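Local coordinates for protein esterase (Alcaligenes sp., PDB 1QLW) that probably hydrolyses carboxylic ester bonds, as a bacterial carboxylesterase built on the alpha/beta hydrolase fold, at residues Asp48-Arg53 against Tyr100-Ser105; Phe21-Arg26 against Val187-Lys192; Pro64-His69 against Ile195-Thr200. One frame throughout, in Å; residues are numbered along the deposited sequence.

Contact 1 (Asp48-Arg53 against Tyr100-Ser105); sequences DQMYVR and YVIDQS
Asp48 enters this pairing through its backbone: its carbonyl O receives the hydroxyl of Ser105, OG to O 2.7 Å, with the donor standing above the carbonyl plane. Asn189 ND2 binds the same oxygen, so two donors grip it, while the Asp48 carboxylate turns away to a salt bridge with Arg26. Met50 follows, its chain running straight through the first two torsions and bending only at chi3 (78°). That shape lays Met50 CG 3.4 Å from Asp103 O and brings SD across Ile102, 3.7 Å from CD1. Tyr51 O accepts Asp103 N at 3.0 Å. Its ring runs alongside the Asp103 carboxylate, the two planes 42° apart, but the polar ends have other partners: Tyr51 OH binds Glu79 of the second subunit, Asp103 OD2 takes the backbone N of Arg109 in the same chain, and Asp103 OD1 forms a salt bridge with Arg109 NH2 of the second subunit. On the other face, Val52 splits its branches. Val52 CG1 meets the edge of the Tyr100 ring in its plane, 3.7 Å from CD2, whereas CG2 faces Ile102 CG2 at 4.1 Å. Arg53 closes the ladder with a reciprocal pair, Arg53 N to Val101 O 3.0 Å and Val101 N to Arg53 O 2.8 Å; the second bond is nearly straight (173°) and lies in the carbonyl plane. Its side chain, bent at chi2, carries the guanidinium away to Ser20 and to Asp89 of the second subunit. Strand 43-57, antiparallel to strand 99-103, corresponds to the single reversed strand usual near the start of the alpha/beta hydrolase sheet.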
ATOM      1  N   ASP A  48     -12.133  -7.722  -2.799  1.00 13.77           N
ATOM      2  CA  ASP A  48     -11.382  -8.965  -2.637  1.00 14.53           C
ATOM      3  C   ASP A  48     -10.157  -9.107  -3.541  1.00 13.01           C
ATOM      4  O   ASP A  48      -9.391 -10.057  -3.354  1.00 14.68           O
ATOM      5  CB  ASP A  48     -12.250 -10.211  -2.746  1.00 16.35           C
ATOM      6  CG  ASP A  48     -13.263 -10.397  -1.633  1.00 19.25           C
ATOM      7  OD1 ASP A  48     -13.150  -9.765  -0.572  1.00 22.21           O
ATOM      8  OD2 ASP A  48     -14.198 -11.186  -1.879  1.00 24.52           O
ATOM      9  N   GLN A  49      -9.921  -8.160  -4.438  1.00 12.08           N
ATOM     10  CA  GLN A  49      -8.736  -8.163  -5.270  1.00 11.66           C
ATOM     11  C   GLN A  49      -7.483  -7.980  -4.406  1.00 11.56           C
ATOM     12  O   GLN A  49      -7.511  -7.373  -3.335  1.00 14.33           O
ATOM     13  CB  GLN A  49      -8.814  -7.037  -6.317  1.00 12.58           C
ATOM     14  CG  GLN A  49      -8.867  -5.613  -5.760  1.00 12.70           C
ATOM     15  CD  GLN A  49     -10.274  -5.137  -5.523  1.00 13.26           C
ATOM     16  OE1 GLN A  49     -11.167  -5.909  -5.216  1.00 15.32           O
ATOM     17  NE2 GLN A  49     -10.570  -3.859  -5.716  1.00 12.52           N
ATOM     18  N   MET A  50      -6.350  -8.428  -4.947  1.00 11.56           N
ATOM     19  CA  MET A  50      -5.067  -8.417  -4.233  1.00 11.52           C
ATOM     20  C   MET A  50      -4.053  -7.559  -4.984  1.00 11.30           C
ATOM     21  O   MET A  50      -3.733  -7.862  -6.153  1.00 11.90           O
ATOM     22  CB  MET A  50      -4.561  -9.861  -4.107  1.00 13.17           C
ATOM     23  CG  MET A  50      -3.191  -9.995  -3.463  1.00 13.10           C
ATOM     24  SD  MET A  50      -2.706 -11.727  -3.297  1.00 12.88           S
ATOM     25  CE  MET A  50      -2.188 -12.113  -4.975  1.00 14.14           C
ATOM     26  N   TYR A  51      -3.535  -6.536  -4.330  1.00 11.42           N
ATOM     27  CA  TYR A  51      -2.451  -5.705  -4.862  1.00 11.28           C
ATOM     28  C   TYR A  51      -1.145  -6.486  -4.906  1.00 10.31           C
ATOM     29  O   TYR A  51      -0.786  -7.168  -3.940  1.00 10.96           O
ATOM     30  CB  TYR A  51      -2.254  -4.517  -3.923  1.00 11.35           C
ATOM     31  CG  TYR A  51      -1.065  -3.630  -4.236  1.00 11.26           C
ATOM     32  CD1 TYR A  51      -1.080  -2.767  -5.339  1.00 11.90           C
ATOM     33  CD2 TYR A  51       0.061  -3.645  -3.438  1.00 11.48           C
ATOM     34  CE1 TYR A  51       0.003  -1.957  -5.611  1.00 12.50           C
ATOM     35  CE2 TYR A  51       1.143  -2.824  -3.712  1.00 12.13           C
ATOM     36  CZ  TYR A  51       1.103  -1.961  -4.797  1.00 12.15           C
ATOM     37  OH  TYR A  51       2.195  -1.141  -5.007  1.00 13.37           O
ATOM     38  N   VAL A  52      -0.421  -6.340  -6.008  1.00 10.99           N
ATOM     39  CA  VAL A  52       0.865  -6.979  -6.210  1.00 11.26           C
ATOM     40  C   VAL A  52       1.864  -5.961  -6.760  1.00 11.01           C
ATOM     41  O   VAL A  52       1.615  -5.372  -7.816  1.00 12.76           O
ATOM     42  CB  VAL A  52       0.775  -8.164  -7.191  1.00 12.63           C
ATOM     43  CG1 VAL A  52       2.114  -8.891  -7.264  1.00 15.18           C
ATOM     44  CG2 VAL A  52      -0.355  -9.122  -6.817  1.00 13.47           C
ATOM     45  N   ARG A  53       2.994  -5.789  -6.088  1.00 11.10           N
ATOM     46  CA  ARG A  53       4.096  -4.953  -6.569  1.00 11.73           C
ATOM     47  C   ARG A  53       5.237  -5.889  -6.923  1.00 12.05           C
ATOM     48  O   ARG A  53       5.636  -6.714  -6.090  1.00 13.35           O
ATOM     49  CB  ARG A  53       4.549  -3.973  -5.490  1.00 14.63           C
ATOM     50  CG  ARG A  53       5.753  -3.135  -5.890  1.00 17.42           C
ATOM     51  CD  ARG A  53       5.425  -2.173  -6.970  1.00 18.80           C
ATOM     52  NE  ARG A  53       6.462  -1.151  -7.087  1.00 20.48           N
ATOM     53  CZ  ARG A  53       6.495  -0.240  -8.046  1.00 20.91           C
ATOM     54  NH1 ARG A  53       5.522  -0.302  -8.944  1.00 20.22           N
ATOM     55  NH2 ARG A  53       7.443   0.686  -8.106  1.00 22.29           N
ATOM     56  N   TYR A 100       7.540 -10.534  -5.721  1.00 12.01           N
ATOM     57  CA  TYR A 100       6.131 -10.146  -5.872  1.00 11.98           C
ATOM     58  C   TYR A 100       5.616  -9.920  -4.454  1.00 11.70           C
ATOM     59  O   TYR A 100       5.471 -10.893  -3.717  1.00 13.32           O
ATOM     60  CB  TYR A 100       5.331 -11.191  -6.634  1.00 12.98           C
ATOM     61  CG  TYR A 100       5.685 -11.241  -8.099  1.00 12.54           C
ATOM     62  CD1 TYR A 100       6.875 -11.780  -8.552  1.00 13.03           C
ATOM     63  CD2 TYR A 100       4.837 -10.707  -9.060  1.00 12.70           C
ATOM     64  CE1 TYR A 100       7.229 -11.743  -9.885  1.00 13.25           C
ATOM     65  CE2 TYR A 100       5.162 -10.695 -10.400  1.00 13.46           C
ATOM     66  CZ  TYR A 100       6.363 -11.207 -10.815  1.00 12.97           C
ATOM     67  OH  TYR A 100       6.713 -11.194 -12.138  1.00 14.70           O
ATOM     68  N   VAL A 101       5.441  -8.676  -4.056  1.00 11.15           N
ATOM     69  CA  VAL A 101       5.085  -8.328  -2.676  1.00 11.43           C
ATOM     70  C   VAL A 101       3.629  -7.891  -2.680  1.00 11.02           C
ATOM     71  O   VAL A 101       3.278  -6.893  -3.328  1.00 11.84           O
ATOM     72  CB  VAL A 101       5.993  -7.235  -2.105  1.00 12.24           C
ATOM     73  CG1 VAL A 101       5.546  -6.866  -0.690  1.00 13.59           C
ATOM     74  CG2 VAL A 101       7.463  -7.652  -2.098  1.00 14.35           C
ATOM     75  N   ILE A 102       2.793  -8.626  -1.957  1.00 11.15           N
ATOM     76  CA  ILE A 102       1.358  -8.387  -1.979  1.00 11.42           C
ATOM     77  C   ILE A 102       0.885  -7.577  -0.782  1.00 10.88           C
ATOM     78  O   ILE A 102       1.549  -7.497   0.252  1.00 12.02           O
ATOM     79  CB  ILE A 102       0.560  -9.708  -2.071  1.00 13.03           C
ATOM     80  CG1 ILE A 102       0.591 -10.527  -0.787  1.00 16.94           C
ATOM     81  CG2 ILE A 102       1.061 -10.533  -3.252  1.00 16.53           C
ATOM     82  CD1 ILE A 102      -0.665 -11.124  -0.295  1.00 20.41           C
ATOM     83  N   ASP A 103      -0.307  -6.981  -0.952  1.00 10.72           N
ATOM     84  CA  ASP A 103      -1.156  -6.654   0.190  1.00 10.59           C
ATOM     85  C   ASP A 103      -2.321  -7.654   0.139  1.00 10.24           C
ATOM     86  O   ASP A 103      -2.958  -7.809  -0.899  1.00 11.08           O
ATOM     87  CB  ASP A 103      -1.710  -5.234   0.193  1.00 10.91           C
ATOM     88  CG  ASP A 103      -0.665  -4.188   0.554  1.00 10.71           C
ATOM     89  OD1 ASP A 103       0.399  -4.563   1.118  1.00 12.25           O
ATOM     90  OD2 ASP A 103      -0.943  -2.978   0.363  1.00 12.00           O
ATOM     91  N   GLN A 104      -2.554  -8.330   1.267  1.00 10.91           N
ATOM     92  CA  GLN A 104      -3.656  -9.278   1.325  1.00 11.00           C
ATOM     93  C   GLN A 104      -4.967  -8.635   0.889  1.00 10.71           C
ATOM     94  O   GLN A 104      -5.169  -7.430   1.068  1.00 11.21           O
ATOM     95  CB  GLN A 104      -3.889  -9.773   2.746  1.00 11.00           C
ATOM     96  CG  GLN A 104      -2.940 -10.837   3.262  1.00 11.19           C
ATOM     97  CD  GLN A 104      -3.398 -11.388   4.592  1.00 10.57           C
ATOM     98  OE1 GLN A 104      -4.603 -11.635   4.782  1.00 11.62           O
ATOM     99  NE2 GLN A 104      -2.487 -11.576   5.528  1.00 11.24           N
ATOM    100  N   SER A 105      -5.869  -9.458   0.381  1.00 11.81           N
ATOM    101  CA  SER A 105      -7.235  -8.988   0.158  1.00 11.79           C
ATOM    102  C   SER A 105      -7.726  -8.297   1.429  1.00 12.19           C
ATOM    103  O   SER A 105      -7.517  -8.782   2.545  1.00 12.86           O
ATOM    104  CB  SER A 105      -8.119 -10.185  -0.157  1.00 13.59           C
ATOM    105  OG  SER A 105      -7.740 -10.821  -1.358  1.00 14.37           O
TER

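Contact 2 (Phe21-Arg26 against Val187-Lys192); sequences FFVGGR and VANLSK
The carboxamide of Asn189 is the flat group that matters here, and Val23 O stands over it, 3.6 Å from CG and at similar range from the two polar atoms. At one end of the amide, Asn189 OD1 approaches Gly24 CA to 3.4 Å and accepts a hydrogen bond from a water, which in turn accepts one from Gly25 N (2.9 Å from N to the water oxygen). At the other, ND2 is held by Asp48 O, which fixes which way round the amide sits. The contact joins strand end and helix through one bridging water and close packing. Val23, with CG1 anti to its backbone N, pushes that methyl onto the helix, 3.4 Å from Asn189 O and 3.6 Å from Lys192 CB. Lys192 slides past it in the opposite direction, extended beyond CG, so that NZ ends 4.1 Å from Gly24 CA. Glycine suits position 24 doubly: phi is positive, and a beta carbon would collide with Asn189 OD1. Helix 185-197, one of the helices that flank the central sheet of an alpha/beta hydrolase, thus packs on the end of strand 13-23, which neighbours strand 43-57 in that sheet.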
ATOM      1  N   PHE A  21       0.152  -4.550 -10.224  1.00 12.73           N
ATOM      2  CA  PHE A  21      -1.095  -4.998 -10.830  1.00 12.73           C
ATOM      3  C   PHE A  21      -1.950  -5.601  -9.708  1.00 11.86           C
ATOM      4  O   PHE A  21      -1.472  -5.735  -8.576  1.00 13.17           O
ATOM      5  CB  PHE A  21      -0.881  -5.995 -11.962  1.00 13.24           C
ATOM      6  CG  PHE A  21      -0.133  -7.244 -11.605  1.00 13.69           C
ATOM      7  CD1 PHE A  21       1.253  -7.299 -11.661  1.00 15.82           C
ATOM      8  CD2 PHE A  21      -0.790  -8.381 -11.175  1.00 15.38           C
ATOM      9  CE1 PHE A  21       1.945  -8.459 -11.360  1.00 17.01           C
ATOM     10  CE2 PHE A  21      -0.116  -9.546 -10.845  1.00 16.84           C
ATOM     11  CZ  PHE A  21       1.254  -9.577 -10.944  1.00 15.92           C
ATOM     12  N   PHE A  22      -3.171  -5.968 -10.065  1.00 12.20           N
ATOM     13  CA  PHE A  22      -4.048  -6.627  -9.119  1.00 12.03           C
ATOM     14  C   PHE A  22      -4.445  -7.992  -9.638  1.00 12.85           C
ATOM     15  O   PHE A  22      -4.509  -8.239 -10.848  1.00 14.78           O
ATOM     16  CB  PHE A  22      -5.349  -5.822  -8.896  1.00 12.74           C
ATOM     17  CG  PHE A  22      -5.084  -4.624  -8.025  1.00 12.32           C
ATOM     18  CD1 PHE A  22      -4.527  -3.456  -8.537  1.00 13.34           C
ATOM     19  CD2 PHE A  22      -5.378  -4.664  -6.667  1.00 13.12           C
ATOM     20  CE1 PHE A  22      -4.250  -2.397  -7.695  1.00 15.21           C
ATOM     21  CE2 PHE A  22      -5.132  -3.596  -5.838  1.00 14.08           C
ATOM     22  CZ  PHE A  22      -4.556  -2.451  -6.356  1.00 15.06           C
ATOM     23  N   VAL A  23      -4.731  -8.893  -8.702  1.00 12.74           N
ATOM     24  CA  VAL A  23      -5.219 -10.223  -9.011  1.00 13.32           C
ATOM     25  C   VAL A  23      -6.612 -10.381  -8.400  1.00 13.13           C
ATOM     26  O   VAL A  23      -6.855 -10.072  -7.237  1.00 14.70           O
ATOM     27  CB  VAL A  23      -4.299 -11.295  -8.395  1.00 14.24           C
ATOM     28  CG1 VAL A  23      -4.868 -12.678  -8.606  1.00 14.87           C
ATOM     29  CG2 VAL A  23      -2.905 -11.125  -8.982  1.00 15.79           C
ATOM     30  N   GLY A  24      -7.538 -10.892  -9.217  1.00 14.25           N
ATOM     31  CA  GLY A  24      -8.833 -11.283  -8.704  1.00 15.18           C
ATOM     32  C   GLY A  24      -9.775 -10.124  -8.442  1.00 15.13           C
ATOM     33  O   GLY A  24      -9.728  -9.059  -9.064  1.00 17.01           O
ATOM     34  N   GLY A  25     -10.687 -10.380  -7.512  1.00 16.42           N
ATOM     35  CA  GLY A  25     -11.772  -9.450  -7.194  1.00 18.40           C
ATOM     36  C   GLY A  25     -13.111 -10.000  -7.685  1.00 18.64           C
ATOM     37  O   GLY A  25     -13.209 -10.868  -8.545  1.00 20.71           O
ATOM     38  N   ARG A  26     -14.153  -9.476  -7.049  1.00 17.89           N
ATOM     39  CA  ARG A  26     -15.538  -9.765  -7.395  1.00 18.87           C
ATOM     40  C   ARG A  26     -16.292  -8.438  -7.378  1.00 17.37           C
ATOM     41  O   ARG A  26     -15.959  -7.532  -6.608  1.00 16.77           O
ATOM     42  CB  ARG A  26     -16.151 -10.753  -6.393  1.00 20.83           C
ATOM     43  CG  ARG A  26     -16.328 -10.310  -4.966  1.00 22.64           C
ATOM     44  CD  ARG A  26     -16.826 -11.423  -4.027  1.00 25.32           C
ATOM     45  NE  ARG A  26     -16.890 -10.919  -2.653  1.00 27.86           N
ATOM     46  CZ  ARG A  26     -17.932 -10.418  -2.025  1.00 29.70           C
ATOM     47  NH1 ARG A  26     -19.103 -10.410  -2.656  1.00 30.10           N
ATOM     48  NH2 ARG A  26     -17.823  -9.891  -0.814  1.00 31.80           N
ATOM     49  N   VAL A 187      -6.014 -16.505  -0.559  1.00 11.80           N
ATOM     50  CA  VAL A 187      -5.632 -17.863  -0.955  1.00 12.37           C
ATOM     51  C   VAL A 187      -5.914 -18.144  -2.410  1.00 12.38           C
ATOM     52  O   VAL A 187      -5.021 -18.601  -3.145  1.00 13.47           O
ATOM     53  CB  VAL A 187      -6.346 -18.858  -0.017  1.00 13.29           C
ATOM     54  CG1 VAL A 187      -6.198 -20.288  -0.537  1.00 14.47           C
ATOM     55  CG2 VAL A 187      -5.769 -18.741   1.395  1.00 14.69           C
ATOM     56  N   ALA A 188      -7.149 -17.889  -2.877  1.00 12.83           N
ATOM     57  CA  ALA A 188      -7.450 -18.103  -4.278  1.00 13.38           C
ATOM     58  C   ALA A 188      -6.640 -17.169  -5.171  1.00 13.07           C
ATOM     59  O   ALA A 188      -6.236 -17.531  -6.271  1.00 13.97           O
ATOM     60  CB  ALA A 188      -8.926 -17.883  -4.543  1.00 14.88           C
ATOM     61  N   ASN A 189      -6.419 -15.935  -4.722  1.00 12.31           N
ATOM     62  CA  ASN A 189      -5.627 -14.990  -5.506  1.00 12.85           C
ATOM     63  C   ASN A 189      -4.182 -15.439  -5.640  1.00 12.21           C
ATOM     64  O   ASN A 189      -3.569 -15.222  -6.691  1.00 12.87           O
ATOM     65  CB  ASN A 189      -5.734 -13.593  -4.903  1.00 13.44           C
ATOM     66  CG  ASN A 189      -7.114 -13.002  -5.136  1.00 13.37           C
ATOM     67  OD1 ASN A 189      -7.744 -13.284  -6.148  1.00 15.04           O
ATOM     68  ND2 ASN A 189      -7.547 -12.176  -4.200  1.00 14.48           N
ATOM     69  N   LEU A 190      -3.625 -16.089  -4.608  1.00 12.28           N
ATOM     70  CA  LEU A 190      -2.263 -16.603  -4.729  1.00 12.22           C
ATOM     71  C   LEU A 190      -2.205 -17.717  -5.776  1.00 12.13           C
ATOM     72  O   LEU A 190      -1.178 -17.839  -6.450  1.00 13.15           O
ATOM     73  CB  LEU A 190      -1.746 -17.107  -3.390  1.00 12.70           C
ATOM     74  CG  LEU A 190      -1.467 -15.993  -2.368  1.00 13.32           C
ATOM     75  CD1 LEU A 190      -1.259 -16.615  -0.992  1.00 15.79           C
ATOM     76  CD2 LEU A 190      -0.266 -15.165  -2.770  1.00 14.44           C
ATOM     77  N   SER A 191      -3.262 -18.518  -5.922  1.00 12.94           N
ATOM     78  CA  SER A 191      -3.259 -19.532  -6.979  1.00 12.88           C
ATOM     79  C   SER A 191      -3.261 -18.853  -8.344  1.00 13.42           C
ATOM     80  O   SER A 191      -2.491 -19.223  -9.226  1.00 14.13           O
ATOM     81  CB  SER A 191      -4.472 -20.440  -6.852  1.00 14.84           C
ATOM     82  OG  SER A 191      -4.582 -21.284  -7.981  1.00 16.20           O
ATOM     83  N   LYS A 192      -4.118 -17.837  -8.522  1.00 13.11           N
ATOM     84  CA  LYS A 192      -4.122 -17.127  -9.803  1.00 14.35           C
ATOM     85  C   LYS A 192      -2.752 -16.558 -10.088  1.00 14.12           C
ATOM     86  O   LYS A 192      -2.286 -16.603 -11.233  1.00 15.53           O
ATOM     87  CB  LYS A 192      -5.181 -16.027  -9.761  1.00 15.14           C
ATOM     88  CG  LYS A 192      -6.602 -16.564  -9.761  1.00 18.28           C
ATOM     89  CD  LYS A 192      -7.636 -15.446  -9.665  1.00 21.20           C
ATOM     90  CE  LYS A 192      -9.020 -16.034  -9.944  1.00 26.47           C
ATOM     91  NZ  LYS A 192     -10.082 -15.001  -9.894  1.00 29.78           N
TER
HETATM   92  O   HOH W   1     -10.810 -12.650  -5.772  1.00 37.56           O

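Contact 3 (Pro64-His69 against Ile195-Thr200); sequences PITLIH and IKLDGT
Two hydrogen bonds in series form the polar part of this contact. Thr66 OG1 donates to Thr200 OG1 at 2.9 Å, and Thr200 OG1 donates a hydrogen bond to Pro64 O at 2.8 Å, so that one hydroxyl both accepts and donates. The second bond comes in steeply, the donor 59° out of the carbonyl plane. The torsions place the groups: Thr200 holds OG1 anti to its backbone N (chi1 -177°), which leaves CG2 in the crowded position between N and carbonyl carbon, while Thr66 has OG1 anti to its carbonyl carbon, and the two side chains cross at about a right angle. An alanine at Thr200 would remove the hydroxyl and would probably leave Thr66 OG1 without its acceptor and Pro64 O without this donor.

Backbone contacts reinforce the polar ones. Thr200 CA lies 3.3 Å from Pro64 O in a CA-H...O contact, and backbone hydrogen bonds to Val201 continue the pairing from Pro64 and Thr66. Pro64 CD also comes close to a backbone oxygen, 3.2 Å from Gly199 O. This is the start of a parallel strand pair, 65-68 beside 200-205, reached through a long beta-alpha-beta crossover: the chain leaves strand 99-103, passes through several further helices before helix 185-197, and enters the sheet on the far side of strand 65-68. The turn from helix to strand passes through two residues with positive phi, Asp198 (62°) and Gly199, where a side chain would jam against the preceding carbonyl.

Apolar contact is looser. Leu197 CD1 sits 4.4 Å from Pro64 CB, with Tyr100 packing against both Pro64 and Leu197.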
ATOM      1  N   PRO A  64      10.324 -16.674  -9.203  1.00 13.77           N
ATOM      2  CA  PRO A  64      10.162 -15.522  -8.327  1.00 12.94           C
ATOM      3  C   PRO A  64       9.735 -15.935  -6.927  1.00 13.06           C
ATOM      4  O   PRO A  64       9.122 -16.987  -6.752  1.00 16.40           O
ATOM      5  CB  PRO A  64       9.010 -14.738  -8.966  1.00 14.38           C
ATOM      6  CG  PRO A  64       9.065 -15.128 -10.410  1.00 15.58           C
ATOM      7  CD  PRO A  64       9.370 -16.619 -10.323  1.00 15.01           C
ATOM      8  N   ILE A  65       9.974 -15.077  -5.953  1.00 12.14           N
ATOM      9  CA  ILE A  65       9.487 -15.244  -4.599  1.00 12.31           C
ATOM     10  C   ILE A  65       8.318 -14.283  -4.393  1.00 11.52           C
ATOM     11  O   ILE A  65       8.435 -13.089  -4.660  1.00 12.84           O
ATOM     12  CB  ILE A  65      10.589 -15.015  -3.556  1.00 13.08           C
ATOM     13  CG1 ILE A  65      11.767 -15.978  -3.775  1.00 14.02           C
ATOM     14  CG2 ILE A  65      10.023 -15.139  -2.145  1.00 13.85           C
ATOM     15  CD1 ILE A  65      13.007 -15.681  -2.963  1.00 15.65           C
ATOM     16  N   THR A  66       7.199 -14.836  -3.935  1.00 11.91           N
ATOM     17  CA  THR A  66       6.025 -14.048  -3.567  1.00 11.84           C
ATOM     18  C   THR A  66       6.016 -13.919  -2.048  1.00 10.98           C
ATOM     19  O   THR A  66       5.991 -14.938  -1.343  1.00 12.86           O
ATOM     20  CB  THR A  66       4.753 -14.722  -4.094  1.00 12.84           C
ATOM     21  OG1 THR A  66       4.778 -14.766  -5.525  1.00 13.59           O
ATOM     22  CG2 THR A  66       3.512 -13.968  -3.662  1.00 13.21           C
ATOM     23  N   LEU A  67       6.041 -12.697  -1.544  1.00 10.92           N
ATOM     24  CA  LEU A  67       6.108 -12.384  -0.120  1.00 11.18           C
ATOM     25  C   LEU A  67       4.742 -11.970   0.398  1.00 11.41           C
ATOM     26  O   LEU A  67       4.137 -11.046  -0.149  1.00 10.76           O
ATOM     27  CB  LEU A  67       7.135 -11.282   0.161  1.00 12.54           C
ATOM     28  CG  LEU A  67       8.583 -11.580  -0.221  1.00 13.59           C
ATOM     29  CD1 LEU A  67       9.442 -10.321  -0.053  0.52 14.43           C
ATOM     30  CD2 LEU A  67       9.146 -12.697   0.637  0.49 14.79           C
ATOM     31  N   ILE A  68       4.275 -12.662   1.435  1.00 10.80           N
ATOM     32  CA  ILE A  68       2.902 -12.593   1.908  1.00 10.91           C
ATOM     33  C   ILE A  68       2.871 -12.250   3.392  1.00 10.37           C
ATOM     34  O   ILE A  68       3.188 -13.103   4.242  1.00 11.30           O
ATOM     35  CB  ILE A  68       2.204 -13.947   1.650  1.00 11.17           C
ATOM     36  CG1 ILE A  68       2.373 -14.450   0.204  1.00 13.20           C
ATOM     37  CG2 ILE A  68       0.734 -13.879   2.043  1.00 12.70           C
ATOM     38  CD1 ILE A  68       2.260 -15.954   0.094  1.00 14.69           C
ATOM     39  N   HIS A  69       2.539 -11.013   3.729  1.00 10.56           N
ATOM     40  CA  HIS A  69       2.515 -10.546   5.105  1.00 11.24           C
ATOM     41  C   HIS A  69       1.408 -11.214   5.923  1.00 10.58           C
ATOM     42  O   HIS A  69       0.479 -11.812   5.388  1.00 12.02           O
ATOM     43  CB  HIS A  69       2.350  -9.013   5.145  1.00 10.82           C
ATOM     44  CG  HIS A  69       0.996  -8.587   4.644  1.00 10.03           C
ATOM     45  ND1 HIS A  69      -0.118  -8.675   5.464  1.00 10.16           N
ATOM     46  CD2 HIS A  69       0.560  -8.109   3.463  1.00 10.24           C
ATOM     47  CE1 HIS A  69      -1.175  -8.275   4.745  1.00 10.48           C
ATOM     48  NE2 HIS A  69      -0.800  -7.924   3.525  1.00 10.79           N
ATOM     49  N   ILE A 195      -0.203 -19.333 -11.052  1.00 15.89           N
ATOM     50  CA  ILE A 195      -0.474 -19.823 -12.408  1.00 17.58           C
ATOM     51  C   ILE A 195       0.016 -18.810 -13.421  1.00 18.39           C
ATOM     52  O   ILE A 195       0.641 -19.159 -14.424  1.00 20.37           O
ATOM     53  CB  ILE A 195      -1.965 -20.147 -12.553  1.00 18.39           C
ATOM     54  CG1 ILE A 195      -2.313 -21.364 -11.680  1.00 20.10           C
ATOM     55  CG2 ILE A 195      -2.353 -20.403 -13.999  1.00 20.88           C
ATOM     56  CD1 ILE A 195      -3.804 -21.569 -11.493  1.00 22.82           C
ATOM     57  N   LYS A 196      -0.233 -17.530 -13.194  1.00 17.55           N
ATOM     58  CA  LYS A 196       0.213 -16.463 -14.079  1.00 19.61           C
ATOM     59  C   LYS A 196       1.730 -16.496 -14.227  1.00 19.94           C
ATOM     60  O   LYS A 196       2.258 -16.344 -15.327  1.00 23.17           O
ATOM     61  CB  LYS A 196      -0.208 -15.090 -13.544  1.00 20.63           C
ATOM     62  CG  LYS A 196       0.379 -13.879 -14.237  1.00 23.11           C
ATOM     63  CD  LYS A 196      -0.018 -12.567 -13.579  1.00 26.64           C
ATOM     64  CE  LYS A 196       0.577 -11.331 -14.214  1.00 29.97           C
ATOM     65  NZ  LYS A 196       0.215 -11.166 -15.643  1.00 33.07           N
ATOM     66  N   LEU A 197       2.427 -16.648 -13.107  1.00 18.99           N
ATOM     67  CA  LEU A 197       3.886 -16.649 -13.117  1.00 20.66           C
ATOM     68  C   LEU A 197       4.465 -17.962 -13.627  1.00 22.31           C
ATOM     69  O   LEU A 197       5.621 -17.978 -14.047  1.00 24.99           O
ATOM     70  CB  LEU A 197       4.419 -16.370 -11.709  1.00 20.13           C
ATOM     71  CG  LEU A 197       4.059 -14.995 -11.135  1.00 19.57           C
ATOM     72  CD1 LEU A 197       4.659 -14.826  -9.756  1.00 19.65           C
ATOM     73  CD2 LEU A 197       4.475 -13.864 -12.069  1.00 22.21           C
ATOM     74  N   ASP A 198       3.704 -19.044 -13.554  1.00 22.72           N
ATOM     75  CA  ASP A 198       4.156 -20.360 -13.958  1.00 22.80           C
ATOM     76  C   ASP A 198       5.339 -20.795 -13.106  1.00 20.58           C
ATOM     77  O   ASP A 198       6.331 -21.319 -13.598  1.00 21.69           O
ATOM     78  CB  ASP A 198       4.452 -20.433 -15.453  1.00 26.03           C
ATOM     79  CG  ASP A 198       4.596 -21.863 -15.953  1.00 30.06           C
ATOM     80  OD1 ASP A 198       3.907 -22.751 -15.409  1.00 32.51           O
ATOM     81  OD2 ASP A 198       5.421 -22.068 -16.863  1.00 32.63           O
ATOM     82  N   GLY A 199       5.191 -20.658 -11.782  1.00 21.20           N
ATOM     83  CA  GLY A 199       6.190 -21.159 -10.859  1.00 21.44           C
ATOM     84  C   GLY A 199       6.729 -20.079  -9.950  1.00 19.72           C
ATOM     85  O   GLY A 199       7.518 -19.232 -10.375  1.00 24.85           O
ATOM     86  N   THR A 200       6.320 -20.098  -8.695  1.00 17.20           N
ATOM     87  CA  THR A 200       6.799 -19.149  -7.708  1.00 14.86           C
ATOM     88  C   THR A 200       6.970 -19.858  -6.375  1.00 14.09           C
ATOM     89  O   THR A 200       6.292 -20.848  -6.068  1.00 16.22           O
ATOM     90  CB  THR A 200       5.816 -17.954  -7.555  1.00 15.05           C
ATOM     91  OG1 THR A 200       6.320 -16.988  -6.625  1.00 15.00           O
ATOM     92  CG2 THR A 200       4.429 -18.372  -7.096  1.00 17.35           C
TER

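In the fold
Contacts 1 and 2 have centres about 8 Å apart and are joined by a probable hydrogen bond from Val52 N to Phe21 O (2.8 Å); both also touch the second subunit. Contact 3, about 11 Å from contact 1 and 12 Å from contact 2 between centres, shares helix 185-197 with contact 2, where Leu190 reaches Ile68 and Thr66. Contact 1 meets contact 3 through neighbouring strands 99-103 and 65-68, and at their ends His69 NE2 bonds Gln104 N at 2.9 Å. His69 O bonds Ser208 OG and Gln104 NE2 bonds Gln207 OE1, just past strand 200-205, where this fold usually carries its nucleophile elbow, so these strand ends probably border the active site.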